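Local coordinates for phosphoglycerate dehydrogenase (Lactobacillus plantarum, PDB 3EVT), which catalyses the NAD-dependent oxidation of D-3-phosphoglycerate and belongs to the D-isomer-specific 2-hydroxyacid dehydrogenases, at the interface of chains A and B. Sequence-based numbering; all coordinates share one arbitrary frame. Chains: chain A/B, Phosphoglycerate dehydrogenase.

Contact 1: the interface of chains A and B. Residues chain A 101, 104-105, 250, 272, 274; chain B 113, 116-117.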
ATOM      1  N   SER A 101      -1.932  -8.684  -4.375  1.00 39.70           N
ATOM      2  CA  SER A 101      -2.120  -9.984  -3.685  1.00 38.23           C
ATOM      3  C   SER A 101      -1.116 -10.267  -2.602  1.00 38.41           C
ATOM      4  O   SER A 101      -1.475 -10.784  -1.545  1.00 37.49           O
ATOM      5  CB  SER A 101      -2.062 -11.135  -4.673  1.00 38.17           C
ATOM      6  OG  SER A 101      -3.179 -11.029  -5.556  1.00 39.97           O
ATOM      7  N   ALA A 104      -1.864  -8.043   0.296  1.00 37.78           N
ATOM      8  CA  ALA A 104      -3.108  -8.503   0.878  1.00 37.75           C
ATOM      9  C   ALA A 104      -2.846  -9.637   1.838  1.00 38.29           C
ATOM     10  O   ALA A 104      -3.432  -9.696   2.936  1.00 39.28           O
ATOM     11  CB  ALA A 104      -4.079  -8.958  -0.248  1.00 37.41           C
ATOM     12  N   ALA A 105      -1.966 -10.551   1.438  1.00 37.60           N
ATOM     13  CA  ALA A 105      -1.644 -11.662   2.288  1.00 37.67           C
ATOM     14  C   ALA A 105      -0.988 -11.143   3.578  1.00 38.06           C
ATOM     15  O   ALA A 105      -1.310 -11.600   4.673  1.00 39.48           O
ATOM     16  CB  ALA A 105      -0.717 -12.636   1.532  1.00 37.14           C
ATOM     17  N   ALA A 250       1.392 -18.130   2.925  1.00 41.77           N
ATOM     18  CA  ALA A 250       0.297 -17.923   1.976  1.00 42.25           C
ATOM     19  C   ALA A 250       0.776 -18.501   0.681  1.00 41.79           C
ATOM     20  O   ALA A 250       1.778 -18.063   0.126  1.00 41.87           O
ATOM     21  CB  ALA A 250      -0.051 -16.437   1.820  1.00 40.36           C
ATOM     22  N   LEU A 272      -2.557 -19.938   4.195  1.00 41.05           N
ATOM     23  CA  LEU A 272      -3.702 -19.405   3.452  1.00 42.18           C
ATOM     24  C   LEU A 272      -3.557 -19.852   2.038  1.00 41.80           C
ATOM     25  O   LEU A 272      -2.676 -19.374   1.361  1.00 43.69           O
ATOM     26  CB  LEU A 272      -3.713 -17.864   3.445  1.00 41.86           C
ATOM     27  CG  LEU A 272      -3.472 -17.076   4.747  1.00 45.21           C
ATOM     28  CD1 LEU A 272      -3.524 -15.521   4.587  1.00 40.91           C
ATOM     29  CD2 LEU A 272      -4.410 -17.543   5.804  1.00 45.31           C
ATOM     30  N   THR A 274      -4.622 -19.887  -1.728  1.00 40.98           N
ATOM     31  CA  THR A 274      -5.470 -19.280  -2.710  1.00 40.53           C
ATOM     32  C   THR A 274      -5.188 -20.037  -3.986  1.00 41.05           C
ATOM     33  O   THR A 274      -4.056 -20.392  -4.245  1.00 40.18           O
ATOM     34  CB  THR A 274      -5.209 -17.742  -2.908  1.00 40.31           C
ATOM     35  OG1 THR A 274      -3.829 -17.541  -3.264  1.00 39.45           O
ATOM     36  CG2 THR A 274      -5.517 -16.993  -1.618  1.00 39.63           C
TER
ATOM     37  N   TYR B 113      -8.704 -13.019  -0.541  1.00 39.09           N
ATOM     38  CA  TYR B 113      -8.286 -13.748   0.650  1.00 38.41           C
ATOM     39  C   TYR B 113      -9.466 -14.144   1.476  1.00 39.05           C
ATOM     40  O   TYR B 113      -9.534 -15.273   1.921  1.00 40.96           O
ATOM     41  CB  TYR B 113      -7.173 -12.988   1.433  1.00 38.53           C
ATOM     42  CG  TYR B 113      -5.816 -13.345   0.824  1.00 39.11           C
ATOM     43  CD1 TYR B 113      -5.298 -12.618  -0.244  1.00 38.11           C
ATOM     44  CD2 TYR B 113      -5.131 -14.486   1.241  1.00 39.80           C
ATOM     45  CE1 TYR B 113      -4.168 -12.986  -0.828  1.00 41.06           C
ATOM     46  CE2 TYR B 113      -3.995 -14.855   0.672  1.00 41.50           C
ATOM     47  CZ  TYR B 113      -3.516 -14.125  -0.381  1.00 43.24           C
ATOM     48  OH  TYR B 113      -2.342 -14.525  -0.974  1.00 42.45           O
ATOM     49  N   ALA B 116     -11.154 -16.855  -0.504  1.00 40.61           N
ATOM     50  CA  ALA B 116     -10.258 -18.032  -0.452  1.00 40.49           C
ATOM     51  C   ALA B 116     -10.342 -18.777   0.859  1.00 41.12           C
ATOM     52  O   ALA B 116     -10.311 -19.999   0.865  1.00 41.52           O
ATOM     53  CB  ALA B 116      -8.835 -17.679  -0.740  1.00 40.64           C
ATOM     54  N   TRP B 117     -10.453 -18.053   1.959  1.00 41.91           N
ATOM     55  CA  TRP B 117     -10.623 -18.687   3.264  1.00 43.00           C
ATOM     56  C   TRP B 117     -11.938 -19.441   3.404  1.00 43.40           C
ATOM     57  O   TRP B 117     -11.944 -20.569   3.875  1.00 44.14           O
ATOM     58  CB  TRP B 117     -10.427 -17.710   4.443  1.00 42.25           C
ATOM     59  CG  TRP B 117     -10.300 -18.508   5.691  1.00 45.31           C
ATOM     60  CD1 TRP B 117     -11.258 -18.687   6.652  1.00 43.82           C
ATOM     61  CD2 TRP B 117      -9.188 -19.361   6.063  1.00 45.05           C
ATOM     62  NE1 TRP B 117     -10.793 -19.559   7.605  1.00 44.68           N
ATOM     63  CE2 TRP B 117      -9.536 -19.985   7.272  1.00 44.51           C
ATOM     64  CE3 TRP B 117      -7.928 -19.644   5.487  1.00 45.94           C
ATOM     65  CZ2 TRP B 117      -8.667 -20.861   7.940  1.00 48.29           C
ATOM     66  CZ3 TRP B 117      -7.068 -20.514   6.143  1.00 46.43           C
ATOM     67  CH2 TRP B 117      -7.437 -21.118   7.354  1.00 47.44           C
TER
HETATM   68  O   HOH W   1      -2.219 -17.395  -0.888  1.00 39.86           O
HETATM   69  O   HOH W   2      -3.203 -14.820  -3.793  1.00 40.91           O

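Contact 2: the interface of chains A and B. Residues chain A 265-266, 268, 271; chain B 117, 120-121.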
ATOM      1  N   LEU A 265      -2.404 -29.524   4.128  1.00 53.40           N
ATOM      2  CA  LEU A 265      -2.236 -28.047   4.036  1.00 52.20           C
ATOM      3  C   LEU A 265      -3.539 -27.277   4.207  1.00 51.14           C
ATOM      4  O   LEU A 265      -3.574 -26.215   4.848  1.00 50.19           O
ATOM      5  CB  LEU A 265      -1.579 -27.611   2.705  1.00 51.83           C
ATOM      6  CG  LEU A 265      -0.063 -27.639   2.583  1.00 51.23           C
ATOM      7  CD1 LEU A 265       0.329 -27.114   1.238  1.00 47.40           C
ATOM      8  CD2 LEU A 265       0.647 -26.838   3.732  1.00 49.60           C
ATOM      9  N   TRP A 266      -4.613 -27.788   3.622  1.00 50.24           N
ATOM     10  CA  TRP A 266      -5.915 -27.098   3.758  1.00 50.61           C
ATOM     11  C   TRP A 266      -6.428 -26.975   5.193  1.00 50.68           C
ATOM     12  O   TRP A 266      -7.121 -26.011   5.516  1.00 49.17           O
ATOM     13  CB  TRP A 266      -7.023 -27.806   2.997  1.00 49.71           C
ATOM     14  CG  TRP A 266      -6.962 -27.820   1.462  1.00 50.55           C
ATOM     15  CD1 TRP A 266      -6.604 -28.880   0.669  1.00 49.20           C
ATOM     16  CD2 TRP A 266      -7.366 -26.761   0.559  1.00 47.89           C
ATOM     17  NE1 TRP A 266      -6.756 -28.536  -0.661  1.00 51.28           N
ATOM     18  CE2 TRP A 266      -7.220 -27.250  -0.752  1.00 48.20           C
ATOM     19  CE3 TRP A 266      -7.849 -25.460   0.742  1.00 48.82           C
ATOM     20  CZ2 TRP A 266      -7.525 -26.481  -1.884  1.00 47.10           C
ATOM     21  CZ3 TRP A 266      -8.153 -24.688  -0.379  1.00 48.41           C
ATOM     22  CH2 TRP A 266      -7.962 -25.199  -1.684  1.00 49.19           C
ATOM     23  N   ARG A 268      -4.796 -26.561   7.943  1.00 50.52           N
ATOM     24  CA  ARG A 268      -4.062 -25.653   8.844  1.00 49.56           C
ATOM     25  C   ARG A 268      -4.745 -24.260   8.944  1.00 49.38           C
ATOM     26  O   ARG A 268      -5.324 -23.765   7.955  1.00 49.49           O
ATOM     27  CB  ARG A 268      -2.626 -25.497   8.382  1.00 49.15           C
ATOM     28  CG  ARG A 268      -1.996 -26.772   7.728  1.00 52.30           C
ATOM     29  CD  ARG A 268      -0.813 -27.359   8.503  1.00 52.08           C
ATOM     30  NE  ARG A 268      -0.049 -26.421   9.343  1.00 52.15           N
ATOM     31  CZ  ARG A 268       0.927 -26.799  10.187  1.00 53.39           C
ATOM     32  NH1 ARG A 268       1.572 -25.906  10.937  1.00 49.16           N
ATOM     33  NH2 ARG A 268       1.281 -28.080  10.275  1.00 51.11           N
ATOM     34  N   VAL A 271      -1.888 -21.488   7.210  1.00 42.23           N
ATOM     35  CA  VAL A 271      -1.520 -21.457   5.797  1.00 42.57           C
ATOM     36  C   VAL A 271      -2.733 -20.962   5.029  1.00 42.15           C
ATOM     37  O   VAL A 271      -3.843 -21.482   5.237  1.00 42.27           O
ATOM     38  CB  VAL A 271      -1.046 -22.840   5.269  1.00 41.91           C
ATOM     39  CG1 VAL A 271      -0.645 -22.768   3.797  1.00 41.31           C
ATOM     40  CG2 VAL A 271       0.104 -23.344   6.079  1.00 42.53           C
TER
ATOM     41  N   TRP B 117     -10.453 -18.053   1.959  1.00 41.91           N
ATOM     42  CA  TRP B 117     -10.623 -18.687   3.264  1.00 43.00           C
ATOM     43  C   TRP B 117     -11.938 -19.441   3.404  1.00 43.40           C
ATOM     44  O   TRP B 117     -11.944 -20.569   3.875  1.00 44.14           O
ATOM     45  CB  TRP B 117     -10.427 -17.710   4.443  1.00 42.25           C
ATOM     46  CG  TRP B 117     -10.300 -18.508   5.691  1.00 45.31           C
ATOM     47  CD1 TRP B 117     -11.258 -18.687   6.652  1.00 43.82           C
ATOM     48  CD2 TRP B 117      -9.188 -19.361   6.063  1.00 45.05           C
ATOM     49  NE1 TRP B 117     -10.793 -19.559   7.605  1.00 44.68           N
ATOM     50  CE2 TRP B 117      -9.536 -19.985   7.272  1.00 44.51           C
ATOM     51  CE3 TRP B 117      -7.928 -19.644   5.487  1.00 45.94           C
ATOM     52  CZ2 TRP B 117      -8.667 -20.861   7.940  1.00 48.29           C
ATOM     53  CZ3 TRP B 117      -7.068 -20.514   6.143  1.00 46.43           C
ATOM     54  CH2 TRP B 117      -7.437 -21.118   7.354  1.00 47.44           C
ATOM     55  N   GLN B 120     -11.345 -22.500   1.523  1.00 44.70           N
ATOM     56  CA  GLN B 120     -10.476 -23.407   2.306  1.00 44.91           C
ATOM     57  C   GLN B 120     -11.215 -24.110   3.492  1.00 47.28           C
ATOM     58  O   GLN B 120     -10.871 -25.275   3.877  1.00 47.69           O
ATOM     59  CB  GLN B 120      -9.229 -22.638   2.788  1.00 44.13           C
ATOM     60  CG  GLN B 120      -8.330 -23.309   3.861  1.00 43.52           C
ATOM     61  CD  GLN B 120      -6.887 -22.789   3.816  1.00 42.31           C
ATOM     62  OE1 GLN B 120      -6.605 -21.830   3.107  1.00 42.24           O
ATOM     63  NE2 GLN B 120      -5.981 -23.386   4.605  1.00 41.43           N
ATOM     64  N   ARG B 121     -12.186 -23.408   4.096  1.00 47.31           N
ATOM     65  CA  ARG B 121     -12.994 -24.016   5.139  1.00 49.20           C
ATOM     66  C   ARG B 121     -14.255 -24.628   4.538  1.00 50.06           C
ATOM     67  O   ARG B 121     -15.181 -24.989   5.267  1.00 50.84           O
ATOM     68  CB  ARG B 121     -13.350 -22.996   6.221  1.00 48.40           C
ATOM     69  CG  ARG B 121     -12.168 -22.772   7.142  1.00 49.14           C
ATOM     70  CD  ARG B 121     -11.900 -24.029   7.978  1.00 51.24           C
ATOM     71  NE  ARG B 121     -10.580 -24.009   8.621  1.00 50.62           N
ATOM     72  CZ  ARG B 121      -9.472 -24.499   8.071  1.00 51.01           C
ATOM     73  NH1 ARG B 121      -9.511 -25.038   6.847  1.00 47.38           N
ATOM     74  NH2 ARG B 121      -8.315 -24.437   8.735  1.00 50.22           N
TER

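Contact 3: the interface of chains A and B. Residues chain A 104, 107-108, 113, 272; chain B 104, 107-108, 113.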
ATOM      1  N   ALA A 104      -1.864  -8.043   0.296  1.00 37.78           N
ATOM      2  CA  ALA A 104      -3.108  -8.503   0.878  1.00 37.75           C
ATOM      3  C   ALA A 104      -2.846  -9.637   1.838  1.00 38.29           C
ATOM      4  O   ALA A 104      -3.432  -9.696   2.936  1.00 39.28           O
ATOM      5  CB  ALA A 104      -4.079  -8.958  -0.248  1.00 37.41           C
ATOM      6  N   LEU A 107      -0.864  -7.942   4.899  1.00 39.41           N
ATOM      7  CA  LEU A 107      -1.774  -7.076   5.705  1.00 38.99           C
ATOM      8  C   LEU A 107      -2.896  -7.820   6.416  1.00 39.29           C
ATOM      9  O   LEU A 107      -3.208  -7.550   7.590  1.00 38.11           O
ATOM     10  CB  LEU A 107      -2.374  -5.969   4.839  1.00 39.28           C
ATOM     11  CG  LEU A 107      -1.372  -4.851   4.567  1.00 38.68           C
ATOM     12  CD1 LEU A 107      -1.748  -4.024   3.259  1.00 36.73           C
ATOM     13  CD2 LEU A 107      -1.263  -3.969   5.797  1.00 35.15           C
ATOM     14  N   SER A 108      -3.517  -8.776   5.742  1.00 39.80           N
ATOM     15  CA  SER A 108      -4.594  -9.456   6.424  1.00 42.34           C
ATOM     16  C   SER A 108      -4.111 -10.246   7.623  1.00 41.84           C
ATOM     17  O   SER A 108      -4.833 -10.336   8.590  1.00 42.42           O
ATOM     18  CB  SER A 108      -5.417 -10.333   5.499  1.00 43.53           C
ATOM     19  OG  SER A 108      -4.696 -11.443   5.087  1.00 48.16           O
ATOM     20  N   TYR A 113      -6.848  -9.542  10.373  1.00 39.09           N
ATOM     21  CA  TYR A 113      -8.061  -9.966   9.683  1.00 38.41           C
ATOM     22  C   TYR A 113      -8.181 -11.455   9.679  1.00 39.05           C
ATOM     23  O   TYR A 113      -9.247 -11.972   9.952  1.00 40.96           O
ATOM     24  CB  TYR A 113      -8.192  -9.302   8.280  1.00 38.53           C
ATOM     25  CG  TYR A 113      -8.850  -7.931   8.447  1.00 39.11           C
ATOM     26  CD1 TYR A 113      -8.085  -6.798   8.704  1.00 38.11           C
ATOM     27  CD2 TYR A 113     -10.239  -7.812   8.475  1.00 39.80           C
ATOM     28  CE1 TYR A 113      -8.665  -5.629   8.940  1.00 41.06           C
ATOM     29  CE2 TYR A 113     -10.828  -6.647   8.698  1.00 41.50           C
ATOM     30  CZ  TYR A 113     -10.049  -5.552   8.956  1.00 43.24           C
ATOM     31  OH  TYR A 113     -10.670  -4.351   9.199  1.00 42.45           O
ATOM     32  N   LEU A 272      -2.557 -19.938   4.195  1.00 41.05           N
ATOM     33  CA  LEU A 272      -3.702 -19.405   3.452  1.00 42.18           C
ATOM     34  C   LEU A 272      -3.557 -19.852   2.038  1.00 41.80           C
ATOM     35  O   LEU A 272      -2.676 -19.374   1.361  1.00 43.69           O
ATOM     36  CB  LEU A 272      -3.713 -17.864   3.445  1.00 41.86           C
ATOM     37  CG  LEU A 272      -3.472 -17.076   4.747  1.00 45.21           C
ATOM     38  CD1 LEU A 272      -3.524 -15.521   4.587  1.00 40.91           C
ATOM     39  CD2 LEU A 272      -4.410 -17.543   5.804  1.00 45.31           C
TER
ATOM     40  N   ALA B 104      -5.966  -3.316   4.653  1.00 37.78           N
ATOM     41  CA  ALA B 104      -6.023  -4.743   4.894  1.00 37.75           C
ATOM     42  C   ALA B 104      -7.421  -5.257   4.652  1.00 38.29           C
ATOM     43  O   ALA B 104      -7.615  -6.329   4.047  1.00 39.28           O
ATOM     44  CB  ALA B 104      -5.577  -5.050   6.352  1.00 37.41           C
ATOM     45  N   LEU B 107      -7.973  -4.878   0.687  1.00 39.41           N
ATOM     46  CA  LEU B 107      -7.156  -5.878  -0.060  1.00 38.99           C
ATOM     47  C   LEU B 107      -7.547  -7.329   0.185  1.00 39.29           C
ATOM     48  O   LEU B 107      -7.613  -8.148  -0.750  1.00 38.11           O
ATOM     49  CB  LEU B 107      -5.670  -5.699   0.246  1.00 39.28           C
ATOM     50  CG  LEU B 107      -5.076  -4.502  -0.491  1.00 38.68           C
ATOM     51  CD1 LEU B 107      -3.757  -3.963   0.222  1.00 36.73           C
ATOM     52  CD2 LEU B 107      -4.836  -4.878  -1.942  1.00 35.15           C
ATOM     53  N   SER B 108      -7.829  -7.683   1.430  1.00 39.80           N
ATOM     54  CA  SER B 108      -8.175  -9.068   1.648  1.00 42.34           C
ATOM     55  C   SER B 108      -9.469  -9.455   0.962  1.00 41.84           C
ATOM     56  O   SER B 108      -9.583 -10.577   0.522  1.00 42.42           O
ATOM     57  CB  SER B 108      -8.215  -9.442   3.118  1.00 43.53           C
ATOM     58  OG  SER B 108      -9.295  -8.852   3.757  1.00 48.16           O
ATOM     59  N   TYR B 113      -8.704 -13.019  -0.541  1.00 39.09           N
ATOM     60  CA  TYR B 113      -8.286 -13.748   0.650  1.00 38.41           C
ATOM     61  C   TYR B 113      -9.466 -14.144   1.476  1.00 39.05           C
ATOM     62  O   TYR B 113      -9.534 -15.273   1.921  1.00 40.96           O
ATOM     63  CB  TYR B 113      -7.173 -12.988   1.433  1.00 38.53           C
ATOM     64  CG  TYR B 113      -5.816 -13.345   0.824  1.00 39.11           C
ATOM     65  CD1 TYR B 113      -5.298 -12.618  -0.244  1.00 38.11           C
ATOM     66  CD2 TYR B 113      -5.131 -14.486   1.241  1.00 39.80           C
ATOM     67  CE1 TYR B 113      -4.168 -12.986  -0.828  1.00 41.06           C
ATOM     68  CE2 TYR B 113      -3.995 -14.855   0.672  1.00 41.50           C
ATOM     69  CZ  TYR B 113      -3.516 -14.125  -0.381  1.00 43.24           C
ATOM     70  OH  TYR B 113      -2.342 -14.525  -0.974  1.00 42.45           O
TER
HETATM   71  O   HOH W   3      -2.219 -17.395  -0.888  1.00 39.86           O

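Contact 1: the interface of chains A and B
Helix 113-120 of chain B, with B:Tyr113 in its first turn (phi/psi -67°/-42°), lies against helix 93-110 and the extended segment at A:Leu272 and A:Thr274 of chain A. The phenol of B:Tyr113 is inserted between these two elements. Over one ring face, offset toward the rim, sits the methyl of A:Thr274, CG2 being 3.8 Å from the B:Tyr113 ring centroid in a CH-pi contact; the opposite face is covered toward its rim by A:Ala105. A:Thr274 holds CG2 anti to the carbonyl carbon (chi1 57° to OG1), and this methyl touches B:Ala116 CB at 3.5 Å. A:Leu272 crosses the tyrosine at about a right angle, its CD1 meeting B:Tyr113 CD2 at 3.9 Å while the other branch, CD2, reaches B:Trp117 CZ3 at 4.0 Å. At the ring's far end the hydroxyl is bridged by water. Water 1 lies 2.9 Å from B:Tyr113 OH and also contacts A:Leu272 O and A:Thr274 OG1; water 2 links the same two hydroxyls, 2.8 Å from A:Thr274 OG1. A:Ala250 CB adds a looser contact near the phenol oxygen. The pocket lies where helix 93-110 and strands 248-251 and 271-273 of one subunit receive the start of the partner's helix 113-120.

Contact 2: the interface of chains A and B
B:Gln120 reaches from the end of helix 113-120 to the backbone of A:Trp266 and A:Val271. B:Gln120 CB lies in plane at the edge of the A:Trp266 indole, 3.7 Å from CE3. B:Gln120 CG, anti to the backbone N (chi1 168°), comes within 3.4 Å of A:Trp266 O and passes under one face of B:Trp117. The amide plane stands at 90° to the A:Trp266 ring, with CD near both A:Val271 O and A:Trp266 O; B:Gln120 OE1, 3.5 Å from A:Val271 O, makes no bond to it. At the tip, B:Gln120 NE2 donates to A:Val271 O at 2.9 Å and to A:Trp266 O at 3.0 Å, a pair that should fix the amide's rotation. The second acceptor lies near the amide plane, although NE2 stands above the carbonyl plane of A:Trp266. From the opposite face comes B:Arg121 NH1, 2.9 Å from A:Trp266 O and nearly straight at 175°, so two donors grip the oxygen. The B:Arg121 guanidinium has B:Trp117 CZ2 over one face, toward the rim, which probably helps to orient it. B:Arg121 NH2 makes a weak bond to A:Arg268 O at 3.2 Å. By bonding to main-chain carbonyls, the patch ties one subunit's helix end to 3-10 helix 264-267 and strand 271-273 of the other, probably stabilising the dimer.

Contact 3: the interface of chains A and B
A:Leu107 and B:Leu107 hold CG anti to the carbonyl carbon (chi1 -76°, chi2 158°), a setting that brings A:Leu107 CD1 within 3.6 Å of B:Leu107 CD1. The methyls meet tip to tip, and the side chains cross obliquely. Beside them, the methyls of A:Ala104 and B:Ala104 pack on the partner's leucine: A:Ala104 CB lies 3.7 Å from B:Leu107 CB, and A:Leu107 CB is equally near B:Ala104 CB. The small alanines probably allow the helices to come close, with the two serine methylenes also in contact, A:Ser108 CB to B:Ser108 CB at 3.8 Å. Neither serine hydroxyl is turned to its mate: chi1 of 70° sets OG between the backbone N and carbonyl carbon, from where A:Ser108 OG donates to A:Ala104 O one turn back at 3.0 Å, and B:Ser108 does likewise. Each hydroxyl thus has a partner in its own helix, while the CB atoms face the other chain. At the flanks the rings of A:Tyr113 and B:Tyr113 close on the opposite alanine, A:Tyr113 CD1 being 3.9 Å from B:Ala104 CB. With an alanine in place of B:Tyr113, A:Ala104 and A:Leu272 would probably lose their aromatic cover, opening a gap between helix and strand, and water 3 would lose its link to the phenol. The patch lies at the two-fold axis, where helix 93-110 of each subunit packs against its own symmetry copy.

Contact 1 and contact 3 have centres about 6 Å apart and share A:Ala104, A:Leu272 and B:Tyr113, the tyrosine joining the paired helices 93-110 to strand 271-273. Contact 2 is centred about 10 Å from contact 1, with B:Trp117 common to both, and about 14 Å from contact 3. Together they lie roughly in a row running outward from the two-fold axis along the partner's helix 113-120, from apolar packing through a water-bridged pocket to backbone hydrogen bonding. Symmetry repeats contacts 1 and 2 with the chains exchanged, so each subunit offers and receives this helix, consistent with a dimer held by reciprocal embrace.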